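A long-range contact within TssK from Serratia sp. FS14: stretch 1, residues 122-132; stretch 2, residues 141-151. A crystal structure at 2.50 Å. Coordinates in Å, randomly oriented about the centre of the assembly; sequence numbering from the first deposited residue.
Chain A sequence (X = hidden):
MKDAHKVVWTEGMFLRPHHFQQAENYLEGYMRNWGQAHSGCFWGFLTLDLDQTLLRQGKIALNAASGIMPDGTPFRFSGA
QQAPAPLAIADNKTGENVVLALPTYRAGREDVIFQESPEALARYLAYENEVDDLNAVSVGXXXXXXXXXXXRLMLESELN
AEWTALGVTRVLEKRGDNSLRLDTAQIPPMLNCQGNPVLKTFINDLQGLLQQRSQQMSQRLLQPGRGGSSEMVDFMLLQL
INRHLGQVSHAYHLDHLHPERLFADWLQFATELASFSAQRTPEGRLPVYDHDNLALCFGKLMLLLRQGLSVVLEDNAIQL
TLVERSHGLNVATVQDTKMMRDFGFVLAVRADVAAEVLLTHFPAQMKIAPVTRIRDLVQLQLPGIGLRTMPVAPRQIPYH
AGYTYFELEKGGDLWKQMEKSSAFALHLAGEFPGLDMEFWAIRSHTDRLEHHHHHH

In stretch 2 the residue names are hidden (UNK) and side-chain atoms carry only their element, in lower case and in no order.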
# COMPACT_ATOMS: atom_id res chain seq x y z
N ALA A 122 11.69 -37.38 12.90
CA ALA A 122 10.92 -37.73 11.75
C ALA A 122 9.87 -36.68 11.53
O ALA A 122 9.33 -36.15 12.46
CB ALA A 122 10.29 -39.08 11.94
N ARG A 123 9.55 -36.39 10.29
CA ARG A 123 8.57 -35.39 10.01
C ARG A 123 7.17 -35.94 10.04
O ARG A 123 6.24 -35.23 10.26
CB ARG A 123 8.85 -34.76 8.66
CG ARG A 123 9.96 -33.75 8.69
CD ARG A 123 10.51 -33.42 7.33
NE ARG A 123 9.53 -32.74 6.53
CZ ARG A 123 9.40 -31.43 6.44
NH1 ARG A 123 10.19 -30.65 7.10
NH2 ARG A 123 8.48 -30.92 5.67
N TYR A 124 7.03 -37.24 9.86
CA TYR A 124 5.71 -37.80 9.84
C TYR A 124 5.49 -38.98 10.73
O TYR A 124 6.39 -39.72 11.03
CB TYR A 124 5.37 -38.20 8.41
CG TYR A 124 5.22 -37.05 7.47
CD1 TYR A 124 4.01 -36.44 7.30
CD2 TYR A 124 6.28 -36.58 6.74
CE1 TYR A 124 3.86 -35.40 6.45
CE2 TYR A 124 6.14 -35.53 5.88
CZ TYR A 124 4.92 -34.95 5.74
OH TYR A 124 4.76 -33.90 4.89
N LEU A 125 4.25 -39.14 11.16
CA LEU A 125 3.84 -40.26 11.96
C LEU A 125 2.77 -40.93 11.16
O LEU A 125 1.78 -40.33 10.85
CB LEU A 125 3.27 -39.82 13.28
CG LEU A 125 2.76 -40.99 14.07
CD1 LEU A 125 3.91 -41.80 14.59
CD2 LEU A 125 1.88 -40.51 15.19
N ALA A 126 2.96 -42.20 10.86
CA ALA A 126 2.02 -42.92 10.02
C ALA A 126 0.82 -43.39 10.82
O ALA A 126 0.96 -43.82 11.97
CB ALA A 126 2.72 -44.11 9.37
N TYR A 127 -0.35 -43.31 10.21
CA TYR A 127 -1.58 -43.77 10.83
C TYR A 127 -2.46 -44.39 9.75
O TYR A 127 -2.29 -44.14 8.56
CB TYR A 127 -2.32 -42.63 11.53
CG TYR A 127 -2.88 -41.58 10.60
CD1 TYR A 127 -2.07 -40.60 10.05
CD2 TYR A 127 -4.23 -41.53 10.32
CE1 TYR A 127 -2.58 -39.64 9.24
CE2 TYR A 127 -4.75 -40.57 9.50
CZ TYR A 127 -3.92 -39.63 8.96
OH TYR A 127 -4.44 -38.67 8.14
N GLU A 128 -3.42 -45.19 10.18
CA GLU A 128 -4.22 -45.96 9.26
C GLU A 128 -5.59 -45.32 9.08
O GLU A 128 -6.18 -44.82 10.04
CB GLU A 128 -4.38 -47.40 9.74
CG GLU A 128 -4.66 -48.37 8.63
CD GLU A 128 -5.09 -49.72 9.14
OE1 GLU A 128 -6.21 -50.16 8.82
OE2 GLU A 128 -4.29 -50.34 9.88
N ASN A 129 -6.08 -45.33 7.84
CA ASN A 129 -7.41 -44.83 7.53
C ASN A 129 -7.90 -45.50 6.26
O ASN A 129 -7.10 -45.96 5.44
CB ASN A 129 -7.41 -43.31 7.37
CG ASN A 129 -8.71 -42.68 7.83
OD1 ASN A 129 -9.72 -43.36 7.97
ND2 ASN A 129 -8.69 -41.38 8.06
N GLU A 130 -9.22 -45.56 6.09
CA GLU A 130 -9.80 -46.19 4.93
C GLU A 130 -10.65 -45.21 4.13
O GLU A 130 -11.41 -44.42 4.70
CB GLU A 130 -10.64 -47.42 5.30
CG GLU A 130 -10.83 -48.31 4.09
CD GLU A 130 -11.65 -49.57 4.32
OE1 GLU A 130 -12.79 -49.45 4.82
OE2 GLU A 130 -11.16 -50.67 3.97
N VAL A 131 -10.53 -45.27 2.81
CA VAL A 131 -11.09 -44.28 1.91
C VAL A 131 -11.78 -44.96 0.74
O VAL A 131 -11.27 -45.94 0.19
CB VAL A 131 -10.01 -43.33 1.37
CG1 VAL A 131 -9.48 -42.49 2.49
CG2 VAL A 131 -8.90 -44.12 0.72
N ASP A 132 -12.92 -44.42 0.34
CA ASP A 132 -13.59 -44.87 -0.85
C ASP A 132 -12.76 -44.57 -2.09
O ASP A 132 -11.88 -43.70 -2.08
CB ASP A 132 -14.96 -44.22 -0.98
CG ASP A 132 -15.77 -44.34 0.27
OD1 ASP A 132 -15.51 -45.28 1.04
OD2 ASP A 132 -16.66 -43.50 0.50
N UNK A 141 -13.99 -49.38 -0.65
CA UNK A 141 -12.98 -48.62 0.06
C UNK A 141 -11.71 -49.43 0.22
O UNK A 141 -11.69 -50.65 0.03
o UNK A 141 -14.31 -49.20 1.98
c UNK A 141 -13.51 -48.18 1.41
N UNK A 142 -10.63 -48.74 0.57
CA UNK A 142 -9.33 -49.36 0.72
C UNK A 142 -8.61 -48.71 1.89
O UNK A 142 -8.76 -47.51 2.12
c UNK A 142 -8.51 -49.23 -0.56
N UNK A 143 -7.86 -49.51 2.63
CA UNK A 143 -7.19 -49.05 3.83
C UNK A 143 -5.79 -48.59 3.48
O UNK A 143 -5.02 -49.36 2.91
c UNK A 143 -7.15 -50.17 4.87
N UNK A 144 -5.46 -47.34 3.80
CA UNK A 144 -4.14 -46.81 3.51
C UNK A 144 -3.47 -46.30 4.78
O UNK A 144 -4.12 -46.00 5.77
c UNK A 144 -4.89 -45.86 1.13
c UNK A 144 -4.17 -45.68 2.47
c UNK A 144 -4.44 -44.82 0.14
c UNK A 144 -4.68 -47.24 0.54
N UNK A 145 -2.16 -46.19 4.71
CA UNK A 145 -1.38 -45.51 5.72
C UNK A 145 -1.08 -44.09 5.26
O UNK A 145 -0.40 -43.88 4.25
c UNK A 145 -0.09 -46.27 6.01
o UNK A 145 1.75 -48.27 6.69
c UNK A 145 1.01 -47.89 7.59
n UNK A 145 1.21 -48.21 8.86
c UNK A 145 -0.18 -47.02 7.31
N UNK A 146 -1.61 -43.12 5.99
CA UNK A 146 -1.35 -41.72 5.74
C UNK A 146 -0.23 -41.21 6.63
O UNK A 146 0.21 -41.88 7.56
c UNK A 146 -2.59 -40.88 5.98
c UNK A 146 -4.71 -40.65 2.87
c UNK A 146 -4.72 -41.97 5.28
c UNK A 146 -5.74 -42.18 4.38
c UNK A 146 -3.67 -41.11 4.99
c UNK A 146 -3.67 -40.44 3.79
c UNK A 146 -5.74 -41.52 3.17
N UNK A 147 0.23 -40.01 6.33
CA UNK A 147 1.27 -39.35 7.10
C UNK A 147 0.72 -38.12 7.78
O UNK A 147 -0.06 -37.37 7.20
N UNK A 148 1.15 -37.91 9.00
CA UNK A 148 0.70 -36.81 9.79
C UNK A 148 1.89 -36.07 10.29
O UNK A 148 2.81 -36.66 10.80
c UNK A 148 -1.64 -36.65 15.43
c UNK A 148 -0.67 -37.21 13.27
c UNK A 148 -0.43 -36.40 12.03
n UNK A 148 -1.70 -35.88 16.49
n UNK A 148 -0.79 -36.39 14.46
n UNK A 148 -2.44 -37.69 15.33
c UNK A 148 -0.12 -37.36 10.92
N UNK A 149 1.86 -34.76 10.11
CA UNK A 149 2.95 -33.88 10.49
C UNK A 149 3.24 -33.86 11.95
O UNK A 149 2.38 -33.56 12.74
c UNK A 149 2.64 -32.46 10.07
c UNK A 149 2.73 -30.55 8.57
c UNK A 149 4.59 -32.16 8.56
c UNK A 149 3.11 -31.99 8.71
N UNK A 150 4.48 -34.10 12.30
CA UNK A 150 4.89 -34.13 13.68
C UNK A 150 5.25 -32.77 14.24
O UNK A 150 6.37 -32.49 14.56
c UNK A 150 5.67 -36.45 13.28
n UNK A 150 7.33 -37.69 16.58
c UNK A 150 6.28 -37.59 14.03
n UNK A 150 9.34 -37.08 15.85
c UNK A 150 8.11 -37.36 15.61
c UNK A 150 6.02 -35.11 13.85
n UNK A 150 7.64 -37.30 14.38
N UNK A 151 4.23 -31.94 14.36
CA UNK A 151 4.36 -30.62 14.88
C UNK A 151 4.48 -30.75 16.36
O UNK A 151 3.96 -31.64 16.96
c UNK A 151 1.72 -28.69 12.89
c UNK A 151 2.98 -29.49 13.06
c UNK A 151 4.17 -28.71 12.59
c UNK A 151 3.15 -29.81 14.52

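Position 141 carries one carbon followed by one oxygen. The oxygen lies 3.2 Å from E130 OE1, a weak hydrogen bond in which it is the donor. A single carbon ending in a hydroxyl makes this S141, and its CB also approaches D132 OD1 at 3.5 Å.

At position 142 there is one side-chain carbon, on the same face of the sheet as V131. Its backbone pairs with that residue in both directions, N to V131 O and O to V131 N, each 2.9 Å. A lone methyl defines A142. Position 143 again has one carbon, now on the opposite face, where it sits 4.1 Å from E128 OE1; this is A143.

Four carbons forked at the second occupy position 144, and the branching carbon is 4.4 Å from V131 CG2. The fork identifies L144, whose N donates to N129 O at 2.7 Å while its O accepts from N129 N at 2.9 Å.

Position 145 has three carbons, the third bearing one oxygen and one nitrogen. The nitrogen comes within 4.4 Å of A126 CB. A terminal amide on a chain of this length gives Q145.

One carbon leading to a six-carbon ring fills position 146. The ring edge meets V131 CG1 at 3.9 Å and N129 CB at 3.6 Å, and the CB lies 3.5 Å from Y127 CE1. With no hydroxyl on the ring, this is F146; its ring and that of Y127 form an oblique pair, centroids 5.9 Å apart.

Position 147 has no side-chain atoms and is G147. An ideal CB here would lie a tight 3.2 Å from Y124 CD1, so the bare backbone leaves room for the tyrosine ring.

Three carbons, a nitrogen, and a carbon with two more nitrogens mark position 148 as R148. Its CB packs 3.8 Å from Y127 CE1, while the end of the side chain leads away from stretch 1.

Position 149 shows four carbons forked at the second, one of the terminal carbons 3.9 Å from Y124 CE1: L149. Position 150 repeats the guanidinium pattern, but its chain nitrogen donates to A122 O at 2.8 Å. This is R150, which also donates from N to R123 O at 2.9 Å. At position 151, four carbons forked at the second make no contact with stretch 1; this is L151.

The contact is an antiparallel ladder in which hydrogen-bonded and non-hydrogen-bonded pairs alternate from Y124–L149 to V131–A142. F146, Y127 and V131 pack on one face, Y124 and L149 on the other, and R150 extends the pairing beyond the strand end.

Stretch 2 (141-151) SAALQFGRLRL
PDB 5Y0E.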